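Local coordinates for cellulosome anchoring protein cohesin region (Clostridium thermocellum, PDB 4DH2) that binds a type I dockerin through its cohesin domain, probably anchoring dockerin-bearing cellulosome components, at the interface of chains A and B. Residues are numbered along the deposited sequence; one frame, centred on the assembly and turned at random. Chains: chain A, Cellulosome anchoring protein cohesin region; chain B, Dockerin type 1.

The interface of chains A and B. Residues chain A 48-50, 140-142, 146; chain B 18-19, 22.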
ATOM      1  N   SER A  48     -10.399  -0.071   1.559  1.00 16.33           N
ATOM      2  CA  SER A  48      -9.019   0.032   1.977  1.00 14.09           C
ATOM      3  C   SER A  48      -8.123  -0.829   1.085  1.00 13.41           C
ATOM      4  O   SER A  48      -8.551  -1.889   0.603  1.00 15.34           O
ATOM      5  CB  SER A  48      -8.865  -0.441   3.409  1.00 15.44           C
ATOM      6  OG  SER A  48      -7.503  -0.417   3.831  1.00 18.36           O
ATOM      7  N   PHE A  49      -6.889  -0.384   0.909  1.00 16.30           N
ATOM      8  CA  PHE A  49      -5.899  -1.240   0.261  1.00 17.60           C
ATOM      9  C   PHE A  49      -4.533  -0.959   0.783  1.00 16.89           C
ATOM     10  O   PHE A  49      -4.249   0.132   1.288  1.00 15.55           O
ATOM     11  CB  PHE A  49      -5.941  -1.120  -1.271  1.00 16.21           C
ATOM     12  CG  PHE A  49      -5.415   0.204  -1.829  1.00 17.96           C
ATOM     13  CD1 PHE A  49      -4.058   0.445  -1.961  1.00 18.40           C
ATOM     14  CD2 PHE A  49      -6.303   1.180  -2.242  1.00 17.58           C
ATOM     15  CE1 PHE A  49      -3.612   1.630  -2.505  1.00 19.11           C
ATOM     16  CE2 PHE A  49      -5.871   2.357  -2.770  1.00 14.30           C
ATOM     17  CZ  PHE A  49      -4.515   2.593  -2.903  1.00 16.56           C
ATOM     18  N   ASN A  50      -3.671  -1.965   0.669  1.00 14.60           N
ATOM     19  CA  ASN A  50      -2.297  -1.882   1.129  1.00 16.12           C
ATOM     20  C   ASN A  50      -1.532  -2.649   0.062  1.00 15.68           C
ATOM     21  O   ASN A  50      -1.847  -3.825  -0.217  1.00 16.18           O
ATOM     22  CB  ASN A  50      -2.275  -2.518   2.515  1.00 15.04           C
ATOM     23  CG  ASN A  50      -0.922  -2.519   3.222  1.00 17.47           C
ATOM     24  OD1 ASN A  50      -0.705  -3.413   4.031  1.00 19.55           O
ATOM     25  ND2 ASN A  50      -0.045  -1.540   2.978  1.00 17.21           N
ATOM     26  N   ASN A 140      -3.278  -6.191  -0.729  1.00 15.69           N
ATOM     27  CA  ASN A 140      -4.489  -6.540  -0.005  1.00 15.40           C
ATOM     28  C   ASN A 140      -5.519  -5.429  -0.221  1.00 17.72           C
ATOM     29  O   ASN A 140      -5.201  -4.255  -0.000  1.00 15.05           O
ATOM     30  CB  ASN A 140      -4.216  -6.619   1.489  1.00 21.51           C
ATOM     31  CG  ASN A 140      -3.486  -7.865   1.888  1.00 37.37           C
ATOM     32  OD1 ASN A 140      -3.902  -8.985   1.555  1.00 52.49           O
ATOM     33  ND2 ASN A 140      -2.398  -7.694   2.634  1.00 38.94           N
ATOM     34  N   PHE A 141      -6.723  -5.793  -0.667  1.00 13.68           N
ATOM     35  CA  PHE A 141      -7.803  -4.825  -0.885  1.00 15.18           C
ATOM     36  C   PHE A 141      -9.068  -5.373  -0.245  1.00 20.16           C
ATOM     37  O   PHE A 141      -9.290  -6.579  -0.248  1.00 15.63           O
ATOM     38  CB  PHE A 141      -8.129  -4.666  -2.371  1.00 12.22           C
ATOM     39  CG  PHE A 141      -7.079  -3.976  -3.193  1.00 13.90           C
ATOM     40  CD1 PHE A 141      -7.345  -2.777  -3.821  1.00 18.98           C
ATOM     41  CD2 PHE A 141      -5.845  -4.559  -3.386  1.00 16.97           C
ATOM     42  CE1 PHE A 141      -6.404  -2.154  -4.574  1.00 18.22           C
ATOM     43  CE2 PHE A 141      -4.901  -3.939  -4.176  1.00 17.42           C
ATOM     44  CZ  PHE A 141      -5.169  -2.743  -4.753  1.00 14.74           C
ATOM     45  N   CYS A 142      -9.936  -4.504   0.248  1.00 16.92           N
ATOM     46  CA  CYS A 142     -11.233  -4.959   0.718  1.00 15.76           C
ATOM     47  C   CYS A 142     -12.322  -3.920   0.483  1.00 12.91           C
ATOM     48  O   CYS A 142     -12.041  -2.729   0.214  1.00 14.14           O
ATOM     49  CB  CYS A 142     -11.202  -5.363   2.185  1.00 13.60           C
ATOM     50  SG  CYS A 142     -11.065  -3.951   3.382  1.00 17.89           S
ATOM     51  N   LEU A 146     -15.499  -5.511   4.475  1.00 17.28           N
ATOM     52  CA  LEU A 146     -14.237  -6.219   4.707  1.00 17.86           C
ATOM     53  C   LEU A 146     -14.115  -7.487   3.875  1.00 17.34           C
ATOM     54  O   LEU A 146     -13.262  -8.351   4.155  1.00 19.51           O
ATOM     55  CB  LEU A 146     -14.024  -6.566   6.182  1.00 18.67           C
ATOM     56  CG  LEU A 146     -14.292  -5.396   7.147  1.00 21.95           C
ATOM     57  CD1 LEU A 146     -14.025  -5.808   8.586  1.00 26.80           C
ATOM     58  CD2 LEU A 146     -13.463  -4.218   6.762  1.00 20.87           C
TER
ATOM     59  N   ILE B  18      -5.038  -5.006   6.449  1.00 17.20           N
ATOM     60  CA  ILE B  18      -5.945  -3.880   6.380  1.00 14.79           C
ATOM     61  C   ILE B  18      -7.251  -4.139   7.127  1.00 17.52           C
ATOM     62  O   ILE B  18      -7.855  -3.208   7.638  1.00 17.49           O
ATOM     63  CB  ILE B  18      -6.301  -3.486   4.923  1.00 16.53           C
ATOM     64  CG1 ILE B  18      -6.826  -4.715   4.170  1.00 19.30           C
ATOM     65  CG2 ILE B  18      -5.091  -2.866   4.253  1.00 19.23           C
ATOM     66  CD1 ILE B  18      -7.345  -4.427   2.826  1.00 21.43           C
ATOM     67  N   SER B  19      -7.740  -5.380   7.166  1.00 16.43           N
ATOM     68  CA  SER B  19      -8.990  -5.594   7.879  1.00 15.51           C
ATOM     69  C   SER B  19      -8.869  -5.212   9.359  1.00 16.28           C
ATOM     70  O   SER B  19      -9.825  -4.695   9.962  1.00 18.18           O
ATOM     71  CB  SER B  19      -9.494  -7.035   7.728  1.00 19.23           C
ATOM     72  OG  SER B  19      -9.840  -7.276   6.372  1.00 22.42           O
ATOM     73  N   VAL B  22      -9.012  -1.323   9.530  1.00 16.71           N
ATOM     74  CA  VAL B  22     -10.371  -0.820   9.376  1.00 14.24           C
ATOM     75  C   VAL B  22     -11.196  -1.104  10.627  1.00 13.41           C
ATOM     76  O   VAL B  22     -11.917  -0.205  11.131  1.00 16.11           O
ATOM     77  CB  VAL B  22     -11.041  -1.469   8.153  1.00 15.76           C
ATOM     78  CG1 VAL B  22     -12.485  -1.068   8.068  1.00 17.91           C
ATOM     79  CG2 VAL B  22     -10.289  -1.038   6.854  1.00 17.62           C
TER
HETATM   80  O   HOH W   1     -11.784  -9.134   6.165  1.00 28.66           O
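B:Ile18, the first residue of the dockerin helix 18-28, drives its side chain end-on into the cohesin sheet face where strands 48-54 and 129-142 run side by side. The helix starts within an EF-hand-like calcium-binding loop, B:Ile18 and B:Ser19 lying between the calcium ligands B:Val15 and B:Asp20. Both branches of B:Ile18 reach A:Ser48 but diverge beyond it. CG2 rests on the CB of A:Asn50 at 3.3 Å and also meets the hydroxyl OG of A:Ser48. The other branch, CG1 with its terminal methyl, reaches the seam between the strands: CD1 lies 3.6 Å from the carbonyl O of A:Ser48. It also approaches the sulfur SG of A:Cys142 at 3.8 Å and, less certainly, the carbonyl O of the poorly ordered A:Asn140. With chi1 at 54°, CG1 sits between backbone N and carbonyl carbon, while chi2 of 173° stretches the chain fully, which carries CD1 down to the strand backbones. B:Ile18 has 98 Å² of its surface hidden by the cohesin, the largest value in the patch.

One turn further along the helix, B:Val22 splits its methyls. CG2 faces the CB of A:Ser48 at 3.8 Å. CG1 touches CD2 of A:Leu146 at 3.5 Å; the valine and leucine side chains pass alongside each other in opposite senses. A:Leu146 belongs to a loop, so helix 18-28 is met by both sheet and loop. B:Ser19 adds a polar link: its OG lies 2.7 Å from a water. That water lies 2.6 Å from the backbone O of A:Leu146.

Behind the contact surface, A:Phe49 and A:Phe141 turn away from the dockerin, the CB of A:Phe49 packing over the rim of the A:Phe141 ring, and they probably support the two strands from within. The patch, burying 247 Å² in all, is part of the type I cohesin-dockerin interface by which the cohesin binds its dockerin, probably anchoring a cellulosome component.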